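Local coordinates for thioredoxin reductase (Streptomyces clavuligerus, PDB 4NTD), which is an FAD-dependent, thioredoxin reductase-like oxidoreductase that probably forms the disulfide bond of the natural product holomycin, at residues V199-G204 with R238-A243; A52-V57 with A318-L323; A70-F75 with S84-T89. All coordinates share one frame; numbering follows the deposited sequence.

Interaction 1 of 3, residues V199-G204 with R238-A243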
loop_
_atom_site.group_PDB
_atom_site.type_symbol
_atom_site.label_atom_id
_atom_site.label_comp_id
_atom_site.label_asym_id
_atom_site.label_seq_id
_atom_site.Cartn_x
_atom_site.Cartn_y
_atom_site.Cartn_z
ATOM N N VAL A 199 22.002 -23.948 -3.176
ATOM C CA VAL A 199 22.515 -24.595 -4.383
ATOM C C VAL A 199 21.630 -24.265 -5.583
ATOM O O VAL A 199 20.402 -24.320 -5.486
ATOM C CB VAL A 199 22.571 -26.128 -4.199
ATOM C CG1 VAL A 199 22.819 -26.839 -5.523
ATOM C CG2 VAL A 199 23.647 -26.496 -3.189
ATOM N N LEU A 200 22.260 -23.936 -6.709
ATOM C CA LEU A 200 21.552 -23.753 -7.972
ATOM C C LEU A 200 21.660 -25.023 -8.804
ATOM O O LEU A 200 22.761 -25.464 -9.130
ATOM C CB LEU A 200 22.123 -22.569 -8.760
ATOM C CG LEU A 200 21.543 -22.330 -10.164
ATOM C CD1 LEU A 200 20.059 -22.001 -10.100
ATOM C CD2 LEU A 200 22.300 -21.228 -10.887
ATOM N N PHE A 201 20.513 -25.607 -9.136
ATOM C CA PHE A 201 20.451 -26.713 -10.085
ATOM C C PHE A 201 20.313 -26.085 -11.469
ATOM O O PHE A 201 19.236 -25.614 -11.834
ATOM C CB PHE A 201 19.279 -27.634 -9.744
ATOM C CG PHE A 201 19.407 -28.282 -8.393
ATOM C CD1 PHE A 201 20.101 -29.476 -8.246
ATOM C CD2 PHE A 201 18.863 -27.685 -7.261
ATOM C CE1 PHE A 201 20.235 -30.071 -7.003
ATOM C CE2 PHE A 201 18.995 -28.276 -6.015
ATOM C CZ PHE A 201 19.683 -29.471 -5.885
ATOM N N ARG A 202 21.402 -26.059 -12.236
ATOM C CA ARG A 202 21.427 -25.295 -13.489
ATOM C C ARG A 202 20.352 -25.720 -14.486
ATOM O O ARG A 202 19.784 -24.870 -15.170
ATOM C CB ARG A 202 22.799 -25.354 -14.165
ATOM C CG ARG A 202 22.897 -24.426 -15.370
ATOM C CD ARG A 202 24.309 -24.340 -15.925
ATOM N NE ARG A 202 24.683 -25.515 -16.705
ATOM C CZ ARG A 202 24.544 -25.614 -18.023
ATOM N NH1 ARG A 202 24.030 -24.608 -18.719
ATOM N NH2 ARG A 202 24.918 -26.722 -18.647
ATOM N N HIS A 203 20.079 -27.022 -14.580
ATOM C CA HIS A 203 18.990 -27.511 -15.441
ATOM C C HIS A 203 19.144 -27.036 -16.897
ATOM O O HIS A 203 18.159 -26.731 -17.572
ATOM C CB HIS A 203 17.641 -27.055 -14.853
ATOM C CG HIS A 203 16.451 -27.764 -15.419
ATOM N ND1 HIS A 203 16.317 -29.132 -15.380
ATOM C CD2 HIS A 203 15.328 -27.293 -16.010
ATOM C CE1 HIS A 203 15.171 -29.480 -15.935
ATOM N NE2 HIS A 203 14.549 -28.381 -16.325
ATOM N N GLY A 204 20.389 -26.954 -17.369
ATOM C CA GLY A 204 20.676 -26.472 -18.724
ATOM C C GLY A 204 20.401 -24.997 -18.991
ATOM O O GLY A 204 20.361 -24.576 -20.150
ATOM N N ARG A 238 12.547 -34.027 0.416
ATOM C CA ARG A 238 13.835 -34.551 0.870
ATOM C C ARG A 238 14.992 -34.131 -0.025
ATOM O O ARG A 238 16.137 -34.099 0.423
ATOM C CB ARG A 238 13.788 -36.078 0.925
ATOM C CG ARG A 238 12.646 -36.640 1.752
ATOM C CD ARG A 238 12.700 -36.149 3.188
ATOM N NE ARG A 238 11.684 -36.791 4.014
ATOM C CZ ARG A 238 11.608 -36.680 5.338
ATOM N NH1 ARG A 238 12.483 -35.940 6.013
ATOM N NH2 ARG A 238 10.640 -37.309 5.993
ATOM N N GLY A 239 14.705 -33.830 -1.288
ATOM C CA GLY A 239 15.749 -33.414 -2.212
ATOM C C GLY A 239 15.334 -33.362 -3.667
ATOM O O GLY A 239 14.144 -33.363 -3.994
ATOM N N VAL A 240 16.344 -33.313 -4.530
ATOM C CA VAL A 240 16.170 -33.181 -5.968
ATOM C C VAL A 240 16.926 -34.319 -6.643
ATOM O O VAL A 240 18.098 -34.545 -6.344
ATOM C CB VAL A 240 16.728 -31.827 -6.461
ATOM C CG1 VAL A 240 16.582 -31.685 -7.970
ATOM C CG2 VAL A 240 16.028 -30.676 -5.748
ATOM N N GLU A 241 16.252 -35.037 -7.540
ATOM C CA GLU A 241 16.879 -36.118 -8.298
ATOM C C GLU A 241 17.212 -35.638 -9.707
ATOM O O GLU A 241 16.400 -34.968 -10.349
ATOM C CB GLU A 241 15.967 -37.344 -8.362
ATOM C CG GLU A 241 16.588 -38.532 -9.088
ATOM C CD GLU A 241 15.772 -39.808 -8.973
ATOM O OE1 GLU A 241 15.018 -39.959 -7.991
ATOM O OE2 GLU A 241 15.895 -40.671 -9.867
ATOM N N LEU A 242 18.406 -35.993 -10.178
ATOM C CA LEU A 242 18.885 -35.595 -11.502
ATOM C C LEU A 242 18.719 -36.731 -12.517
ATOM O O LEU A 242 18.449 -37.871 -12.139
ATOM C CB LEU A 242 20.351 -35.166 -11.419
ATOM C CG LEU A 242 20.654 -34.043 -10.419
ATOM C CD1 LEU A 242 22.155 -33.858 -10.255
ATOM C CD2 LEU A 242 19.996 -32.741 -10.849
ATOM N N ALA A 243 18.897 -36.402 -13.798
ATOM C CA ALA A 243 18.595 -37.306 -14.932
ATOM C C ALA A 243 19.090 -38.746 -14.805
ATOM O O ALA A 243 18.368 -39.679 -15.164
ATOM C CB ALA A 243 19.095 -36.701 -16.239
#

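Interaction 2 of 3, residues A52-V57 with A318-L323. With GSH (glutathione), chain B.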
loop_
_atom_site.group_PDB
_atom_site.type_symbol
_atom_site.label_atom_id
_atom_site.label_comp_id
_atom_site.label_asym_id
_atom_site.label_seq_id
_atom_site.Cartn_x
_atom_site.Cartn_y
_atom_site.Cartn_z
ATOM N N ALA A 52 -17.679 5.077 1.954
ATOM C CA ALA A 52 -18.023 6.315 1.246
ATOM C C ALA A 52 -19.458 6.316 0.691
ATOM O O ALA A 52 -19.817 7.188 -0.105
ATOM C CB ALA A 52 -17.020 6.575 0.131
ATOM N N ARG A 53 -20.251 5.331 1.120
ATOM C CA ARG A 53 -21.668 5.219 0.758
ATOM C C ARG A 53 -21.894 5.002 -0.743
ATOM O O ARG A 53 -22.953 5.338 -1.273
ATOM C CB ARG A 53 -22.461 6.437 1.259
ATOM C CG ARG A 53 -22.198 6.779 2.718
ATOM C CD ARG A 53 -23.213 7.770 3.261
ATOM N NE ARG A 53 -24.501 7.140 3.539
ATOM C CZ ARG A 53 -25.609 7.809 3.839
ATOM N NH1 ARG A 53 -25.591 9.134 3.893
ATOM N NH2 ARG A 53 -26.737 7.156 4.081
ATOM N N ARG A 54 -20.900 4.427 -1.419
ATOM C CA ARG A 54 -21.051 4.026 -2.813
ATOM C C ARG A 54 -21.600 2.607 -2.824
ATOM O O ARG A 54 -21.248 1.798 -1.960
ATOM C CB ARG A 54 -19.714 4.073 -3.554
ATOM C CG ARG A 54 -19.074 5.451 -3.611
ATOM C CD ARG A 54 -19.916 6.441 -4.400
ATOM N NE ARG A 54 -19.256 7.738 -4.506
ATOM C CZ ARG A 54 -19.773 8.813 -5.099
ATOM N NH1 ARG A 54 -20.979 8.772 -5.659
ATOM N NH2 ARG A 54 -19.073 9.942 -5.129
ATOM N N ARG A 55 -22.466 2.315 -3.791
ATOM C CA ARG A 55 -23.033 0.981 -3.935
ATOM C C ARG A 55 -22.046 0.087 -4.685
ATOM O O ARG A 55 -21.766 0.308 -5.866
ATOM C CB ARG A 55 -24.386 1.054 -4.641
ATOM C CG ARG A 55 -25.386 1.896 -3.863
ATOM C CD ARG A 55 -25.323 1.542 -2.386
ATOM N NE ARG A 55 -25.412 2.714 -1.519
ATOM C CZ ARG A 55 -24.927 2.757 -0.282
ATOM N NH1 ARG A 55 -24.315 1.697 0.222
ATOM N NH2 ARG A 55 -25.045 3.856 0.448
ATOM N N VAL A 56 -21.522 -0.914 -3.978
ATOM C CA VAL A 56 -20.462 -1.781 -4.486
ATOM C C VAL A 56 -20.934 -3.225 -4.601
ATOM O O VAL A 56 -21.575 -3.749 -3.691
ATOM C CB VAL A 56 -19.234 -1.742 -3.549
ATOM C CG1 VAL A 56 -18.128 -2.669 -4.044
ATOM C CG2 VAL A 56 -18.716 -0.317 -3.415
ATOM N N VAL A 57 -20.607 -3.858 -5.726
ATOM C CA VAL A 57 -20.761 -5.301 -5.890
ATOM C C VAL A 57 -19.381 -5.888 -6.174
ATOM O O VAL A 57 -18.670 -5.405 -7.055
ATOM C CB VAL A 57 -21.720 -5.656 -7.046
ATOM C CG1 VAL A 57 -21.813 -7.169 -7.223
ATOM C CG2 VAL A 57 -23.100 -5.064 -6.799
ATOM N N ALA A 318 -9.060 7.780 -4.968
ATOM C CA ALA A 318 -9.083 8.470 -6.259
ATOM C C ALA A 318 -10.412 8.288 -6.994
ATOM O O ALA A 318 -10.949 9.236 -7.574
ATOM C CB ALA A 318 -7.929 7.993 -7.129
ATOM N N LEU A 319 -10.943 7.070 -6.959
ATOM C CA LEU A 319 -12.181 6.748 -7.662
ATOM C C LEU A 319 -13.360 7.542 -7.093
ATOM O O LEU A 319 -14.127 8.142 -7.849
ATOM C CB LEU A 319 -12.444 5.237 -7.601
ATOM C CG LEU A 319 -13.566 4.646 -8.462
ATOM C CD1 LEU A 319 -13.323 3.159 -8.683
ATOM C CD2 LEU A 319 -14.942 4.875 -7.850
ATOM N N ASN A 320 -13.498 7.559 -5.770
ATOM C CA ASN A 320 -14.577 8.319 -5.145
ATOM C C ASN A 320 -14.452 9.813 -5.428
ATOM O O ASN A 320 -15.447 10.475 -5.714
ATOM C CB ASN A 320 -14.632 8.096 -3.637
ATOM C CG ASN A 320 -15.763 8.871 -2.986
ATOM O OD1 ASN A 320 -16.937 8.580 -3.215
ATOM N ND2 ASN A 320 -15.418 9.879 -2.196
ATOM N N HIS A 321 -13.231 10.333 -5.346
ATOM C CA HIS A 321 -12.974 11.742 -5.648
ATOM C C HIS A 321 -13.463 12.122 -7.035
ATOM O O HIS A 321 -14.102 13.160 -7.215
ATOM C CB HIS A 321 -11.484 12.062 -5.528
ATOM C CG HIS A 321 -11.118 12.679 -4.223
ATOM N ND1 HIS A 321 -10.559 13.934 -4.129
ATOM C CD2 HIS A 321 -11.270 12.235 -2.954
ATOM C CE1 HIS A 321 -10.364 14.225 -2.858
ATOM N NE2 HIS A 321 -10.784 13.209 -2.123
ATOM N N GLN A 322 -13.166 11.278 -8.015
ATOM C CA GLN A 322 -13.539 11.582 -9.386
ATOM C C GLN A 322 -15.037 11.359 -9.631
ATOM O O GLN A 322 -15.633 12.052 -10.456
ATOM C CB GLN A 322 -12.666 10.804 -10.371
ATOM C CG GLN A 322 -12.626 11.432 -11.756
ATOM C CD GLN A 322 -13.829 11.062 -12.601
ATOM O OE1 GLN A 322 -14.411 9.992 -12.429
ATOM N NE2 GLN A 322 -14.219 11.953 -13.505
ATOM N N LEU A 323 -15.650 10.418 -8.909
ATOM C CA LEU A 323 -17.111 10.267 -8.948
ATOM C C LEU A 323 -17.806 11.523 -8.425
ATOM O O LEU A 323 -18.815 11.946 -8.982
ATOM C CB LEU A 323 -17.587 9.045 -8.148
ATOM C CG LEU A 323 -17.657 7.698 -8.869
ATOM C CD1 LEU A 323 -18.145 6.632 -7.900
ATOM C CD2 LEU A 323 -18.566 7.756 -10.089
HETATM N N1 GSH B . -6.370 14.888 -0.873
HETATM C CA1 GSH B . -7.692 15.268 -1.371
HETATM C C1 GSH B . -7.490 16.062 -2.677
HETATM O O11 GSH B . -7.223 17.282 -2.551
HETATM O O12 GSH B . -7.608 15.444 -3.765
HETATM C CB1 GSH B . -8.407 16.198 -0.420
HETATM C CG1 GSH B . -9.747 15.635 0.051
HETATM C CD1 GSH B . -9.485 14.434 0.955
HETATM O OE1 GSH B . -9.629 13.281 0.552
HETATM N N2 GSH B . -9.214 14.771 2.219
HETATM C CA2 GSH B . -8.905 13.788 3.262
HETATM C C2 GSH B . -7.473 13.471 3.150
HETATM O O2 GSH B . -6.667 14.126 2.487
HETATM C CB2 GSH B . -9.373 12.367 2.943
HETATM S SG2 GSH B . -10.342 11.388 4.160
HETATM N N3 GSH B . -7.267 12.308 3.738
HETATM C CA3 GSH B . -6.038 11.650 3.602
HETATM C C3 GSH B . -5.223 11.419 4.903
HETATM O O31 GSH B . -5.813 11.604 6.121
HETATM O O32 GSH B . -3.999 10.987 4.833
#

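Interaction 3 of 3, residues A70-F75 with S84-T89. With FAD (flavin-adenine dinucleotide), chain C.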
loop_
_atom_site.group_PDB
_atom_site.type_symbol
_atom_site.label_atom_id
_atom_site.label_comp_id
_atom_site.label_asym_id
_atom_site.label_seq_id
_atom_site.Cartn_x
_atom_site.Cartn_y
_atom_site.Cartn_z
ATOM N N ALA A 70 -0.207 -21.987 4.227
ATOM C CA ALA A 70 -1.076 -21.989 5.416
ATOM C C ALA A 70 -1.122 -20.679 6.205
ATOM O O ALA A 70 -2.141 -20.364 6.814
ATOM C CB ALA A 70 -0.681 -23.129 6.344
ATOM N N HIS A 71 -0.023 -19.932 6.208
ATOM C CA HIS A 71 0.048 -18.672 6.948
ATOM C C HIS A 71 0.725 -17.604 6.106
ATOM O O HIS A 71 1.726 -17.878 5.450
ATOM C CB HIS A 71 0.829 -18.867 8.248
ATOM C CG HIS A 71 0.237 -19.899 9.153
ATOM N ND1 HIS A 71 -0.840 -19.640 9.973
ATOM C CD2 HIS A 71 0.560 -21.198 9.355
ATOM C CE1 HIS A 71 -1.151 -20.732 10.646
ATOM N NE2 HIS A 71 -0.315 -21.692 10.292
ATOM N N MET A 72 0.177 -16.389 6.119
ATOM C CA MET A 72 0.838 -15.271 5.454
ATOM C C MET A 72 1.696 -14.508 6.457
ATOM O O MET A 72 1.400 -14.475 7.654
ATOM C CB MET A 72 -0.155 -14.344 4.735
ATOM C CG MET A 72 -1.040 -13.490 5.621
ATOM S SD MET A 72 -1.389 -11.850 4.936
ATOM C CE MET A 72 -2.293 -11.183 6.329
ATOM N N GLN A 73 2.772 -13.915 5.951
ATOM C CA GLN A 73 3.725 -13.181 6.771
ATOM C C GLN A 73 3.966 -11.787 6.194
ATOM O O GLN A 73 3.832 -11.572 4.986
ATOM C CB GLN A 73 5.061 -13.927 6.824
ATOM C CG GLN A 73 4.976 -15.411 7.161
ATOM C CD GLN A 73 4.593 -15.694 8.604
ATOM O OE1 GLN A 73 4.710 -14.835 9.485
ATOM N NE2 GLN A 73 4.142 -16.913 8.856
ATOM N N GLY A 74 4.309 -10.845 7.071
ATOM C CA GLY A 74 4.762 -9.513 6.661
ATOM C C GLY A 74 3.704 -8.425 6.512
ATOM O O GLY A 74 4.017 -7.328 6.061
ATOM N N PHE A 75 2.466 -8.731 6.893
ATOM C CA PHE A 75 1.337 -7.788 6.856
ATOM C C PHE A 75 1.191 -7.205 8.263
ATOM O O PHE A 75 0.913 -7.941 9.209
ATOM C CB PHE A 75 0.080 -8.573 6.448
ATOM C CG PHE A 75 -1.163 -7.741 6.213
ATOM C CD1 PHE A 75 -1.748 -7.702 4.952
ATOM C CD2 PHE A 75 -1.797 -7.067 7.253
ATOM C CE1 PHE A 75 -2.910 -6.981 4.722
ATOM C CE2 PHE A 75 -2.959 -6.343 7.028
ATOM C CZ PHE A 75 -3.515 -6.297 5.763
ATOM N N SER A 84 -7.098 -17.516 4.585
ATOM C CA SER A 84 -8.555 -17.674 4.654
ATOM C C SER A 84 -9.177 -16.830 5.769
ATOM O O SER A 84 -10.301 -16.345 5.628
ATOM C CB SER A 84 -8.936 -19.147 4.836
ATOM O OG SER A 84 -8.403 -19.674 6.037
ATOM N N ALA A 85 -8.443 -16.652 6.867
ATOM C CA ALA A 85 -8.911 -15.836 7.985
ATOM C C ALA A 85 -8.882 -14.345 7.641
ATOM O O ALA A 85 -9.799 -13.607 8.005
ATOM C CB ALA A 85 -8.087 -16.112 9.234
ATOM N N LEU A 86 -7.834 -13.901 6.948
ATOM C CA LEU A 86 -7.769 -12.511 6.478
ATOM C C LEU A 86 -8.972 -12.200 5.597
ATOM O O LEU A 86 -9.638 -11.177 5.773
ATOM C CB LEU A 86 -6.480 -12.243 5.690
ATOM C CG LEU A 86 -6.344 -10.822 5.116
ATOM C CD1 LEU A 86 -6.073 -9.821 6.228
ATOM C CD2 LEU A 86 -5.262 -10.743 4.048
ATOM N N LEU A 87 -9.251 -13.094 4.655
ATOM C CA LEU A 87 -10.337 -12.887 3.707
ATOM C C LEU A 87 -11.706 -12.970 4.388
ATOM O O LEU A 87 -12.571 -12.148 4.110
ATOM C CB LEU A 87 -10.233 -13.875 2.540
ATOM C CG LEU A 87 -8.937 -13.774 1.722
ATOM C CD1 LEU A 87 -8.889 -14.865 0.663
ATOM C CD2 LEU A 87 -8.773 -12.402 1.084
ATOM N N GLU A 88 -11.894 -13.933 5.289
ATOM C CA GLU A 88 -13.153 -14.041 6.039
ATOM C C GLU A 88 -13.430 -12.757 6.828
ATOM O O GLU A 88 -14.542 -12.227 6.796
ATOM C CB GLU A 88 -13.127 -15.247 6.987
ATOM C CG GLU A 88 -14.415 -15.451 7.776
ATOM C CD GLU A 88 -14.426 -16.738 8.584
ATOM O OE1 GLU A 88 -13.863 -17.751 8.119
ATOM O OE2 GLU A 88 -15.011 -16.737 9.689
ATOM N N THR A 89 -12.411 -12.263 7.523
ATOM C CA THR A 89 -12.534 -11.041 8.317
ATOM C C THR A 89 -12.829 -9.837 7.417
ATOM O O THR A 89 -13.728 -9.047 7.710
ATOM C CB THR A 89 -11.257 -10.789 9.149
ATOM O OG1 THR A 89 -10.981 -11.939 9.959
ATOM C CG2 THR A 89 -11.417 -9.571 10.057
HETATM P PA FAD C . -5.226 -12.265 -5.087
HETATM O O1A FAD C . -5.039 -12.312 -3.594
HETATM O O2A FAD C . -4.642 -13.378 -5.916
HETATM O O5B FAD C . -6.800 -12.191 -5.384
HETATM C C5B FAD C . -7.279 -12.126 -6.720
HETATM C C4B FAD C . -8.709 -12.638 -6.733
HETATM O O4B FAD C . -9.300 -12.360 -7.999
HETATM C C3B FAD C . -8.791 -14.149 -6.528
HETATM O O3B FAD C . -9.600 -14.460 -5.386
HETATM C C2B FAD C . -9.403 -14.682 -7.813
HETATM O O2B FAD C . -10.300 -15.772 -7.581
HETATM C C1B FAD C . -10.129 -13.465 -8.362
HETATM N N9A FAD C . -10.355 -13.431 -9.823
HETATM C C8A FAD C . -9.425 -13.540 -10.789
HETATM N N7A FAD C . -9.996 -13.432 -12.013
HETATM C C5A FAD C . -11.315 -13.244 -11.831
HETATM C C6A FAD C . -12.496 -13.051 -12.697
HETATM N N6A FAD C . -12.363 -13.049 -14.042
HETATM N N1A FAD C . -13.700 -12.885 -12.099
HETATM C C2A FAD C . -13.844 -12.889 -10.757
HETATM N N3A FAD C . -12.806 -13.056 -9.913
HETATM C C4A FAD C . -11.546 -13.234 -10.384
HETATM N N1 FAD C . 2.286 -12.303 0.300
HETATM C C2 FAD C . 2.474 -11.869 1.567
HETATM O O2 FAD C . 2.358 -10.646 1.789
HETATM N N3 FAD C . 2.779 -12.700 2.581
HETATM C C4 FAD C . 2.910 -14.026 2.401
HETATM O O4 FAD C . 3.198 -14.772 3.359
HETATM C C4X FAD C . 2.709 -14.587 1.043
HETATM N N5 FAD C . 2.822 -15.910 0.764
HETATM C C5X FAD C . 2.642 -16.366 -0.504
HETATM C C6 FAD C . 2.762 -17.728 -0.763
HETATM C C7 FAD C . 2.582 -18.232 -2.048
HETATM C C7M FAD C . 2.719 -19.712 -2.305
HETATM C C8 FAD C . 2.254 -17.305 -3.161
HETATM C C8M FAD C . 2.064 -17.827 -4.562
HETATM C C9 FAD C . 2.132 -15.942 -2.912
HETATM C C9A FAD C . 2.314 -15.431 -1.624
HETATM N N10 FAD C . 2.192 -14.046 -1.342
HETATM C C10 FAD C . 2.384 -13.612 -0.019
HETATM C "C1'" FAD C . 1.860 -13.043 -2.362
HETATM C "C2'" FAD C . 0.342 -12.872 -2.412
HETATM O "O2'" FAD C . -0.240 -14.020 -3.048
HETATM C "C3'" FAD C . -0.066 -11.612 -3.174
HETATM O "O3'" FAD C . 0.574 -10.475 -2.584
HETATM C "C4'" FAD C . -1.575 -11.367 -3.171
HETATM O "O4'" FAD C . -2.296 -12.553 -3.525
HETATM C "C5'" FAD C . -1.966 -10.271 -4.152
HETATM O "O5'" FAD C . -3.285 -9.827 -3.843
HETATM P P FAD C . -4.341 -9.466 -4.998
HETATM O O1P FAD C . -3.643 -8.671 -6.066
HETATM O O2P FAD C . -5.571 -8.919 -4.317
HETATM O O3P FAD C . -4.673 -10.882 -5.716
#

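Interaction 1 of 3, residues V199-G204 with R238-A243
Phe201 and Val240 meet head-on, and their meeting is the tight part of this contact. Val240 CB sits over one face of the Phe201 ring, 4.1 Å from its centroid and only 24° off the ring normal, a CH-pi contact. Both methyls of the valine join in: with CG1 anti to the backbone N (chi1 179°), CG1 lies by the CE1 side of the ring, while Val240 CG2 comes within 3.8 Å of Phe201 CE2. The opposite face carries Val199 CG1, so the ring is sandwiched between two valines. Leu242 is looser. Its side chain runs roughly perpendicular to the phenylalanine, and Leu242 CD2 comes obliquely to 4.2 Å from Phe201 CD1. No hydrogen bond joins the two segments, and Val227 packs on both Phe201 and Val240. Away from this apolar patch the chain turns polar: Glu241 OE1 is salt-bridged to Arg229 NE, and partly exposed Arg202 pairs with Glu224. Strand 198-201 belongs to a five-stranded parallel sheet and 236-242 to a three-stranded antiparallel one: a Rossmann-like sheet with an antiparallel insertion, as in the NAD(P)H-type domain of pyridine nucleotide-disulphide oxidoreductases.

Interaction 2 of 3, residues A52-V57 with A318-L323
Arg54 reaches across to Asn320 and Leu323 of the long helix 305-338 from the turn where helix 40-51 ends in a Schellman motif, with Arg53 as its C-prime residue. The guanidinium does most of the work. Arg54 NE gives Asn320 OD1 a bond of 2.8 Å with an N-H...O angle of 159°, the oxygen lying in the guanidinium plane, and Arg54 NH2 adds a weak second bond of 3.2 Å to the same Asn320 OD1. The amide plane is turned 60° from the guanidinium. Leu323 covers one face, its CB 3.5 Å from Arg54 NH2, the two side chains running antiparallel alongside each other. Asp327 takes the charge at NH1. A leucine in place of Arg54 would probably leave Asn320 OD1 without these two donors and Asp327 without its salt-bridge mate. With CG anti to the backbone N (chi1 -179°), Asn320 extends its amide from the helix to Arg54; OD1 also packs against Ala52 CB, and ND2 bonds to Tyr164 OH of the second subunit, so the amide spans the dimer interface. The next residue, His321, meets glutathione, which Arg65 of the second subunit also holds: His321 NE2 donates to GSH OE1 at 2.9 Å.

Interaction 3 of 3, residues A70-F75 with S84-T89
The Phe75 ring meets Leu86 obliquely, neither squarely over a face nor at an edge, with Phe75 CZ 4.4 Å from Leu86 CD1. Val306 of helix 305-338 also touches this phenylalanine, as does Leu76 of the second subunit, while Val305 packs on Phe75, Met72 and Leu86 alike. The other flat group is the flavin, whose pyrimidine end is gripped by the backbone of Gln73 through a pair of hydrogen bonds: Gln73 N donates to FAD O4 at 2.8 Å, and FAD N3 donates back to Gln73 O at 2.9 Å. Both bonds are fairly straight, 157° and 158°, and together they should fix how the isoalloxazine sits against the loop. This loop follows strand 56-60 and leads into helix 83-96 of the Rossmann-type FAD-binding domain. Met72 bridges cofactor and helix. Met72 CB lies 3.6 Å from FAD O4, while CG, placed between the backbone N and the carbonyl carbon (chi1 71°), with the bend at chi2, brings the thioether methyl against Leu86. There Met72 CE is 3.8 Å from Leu86 CD2, and SD a little farther from the same methyl. On the helix, Ala85 O accepts from both Thr89 OG1, at 2.8 Å, and Thr89 N, which arrive from opposite faces of the carbonyl plane.

How the interactions relate
Interactions 2 and 3 are tied to the FAD-binding part of the chain, their centres 26 Å apart. Strand 56-60 and helix 83-96 follow one another there, and helix 305-338, which supplies 318-323, also sends Val305 to the residues of interaction 3. Both contacts border the second subunit. Interaction 1 stands apart, in the other parallel sheet and its antiparallel partner, about 51 Å centre to centre from interaction 2 and 32 Å from interaction 3. In chain order, residues 52-57 come first, then interaction 3, then interaction 1, and finally 318-323 return to the FAD-binding domain. The chain begins the flavin site, crosses to the second, NAD(P)H-type domain, and completes the site on its return.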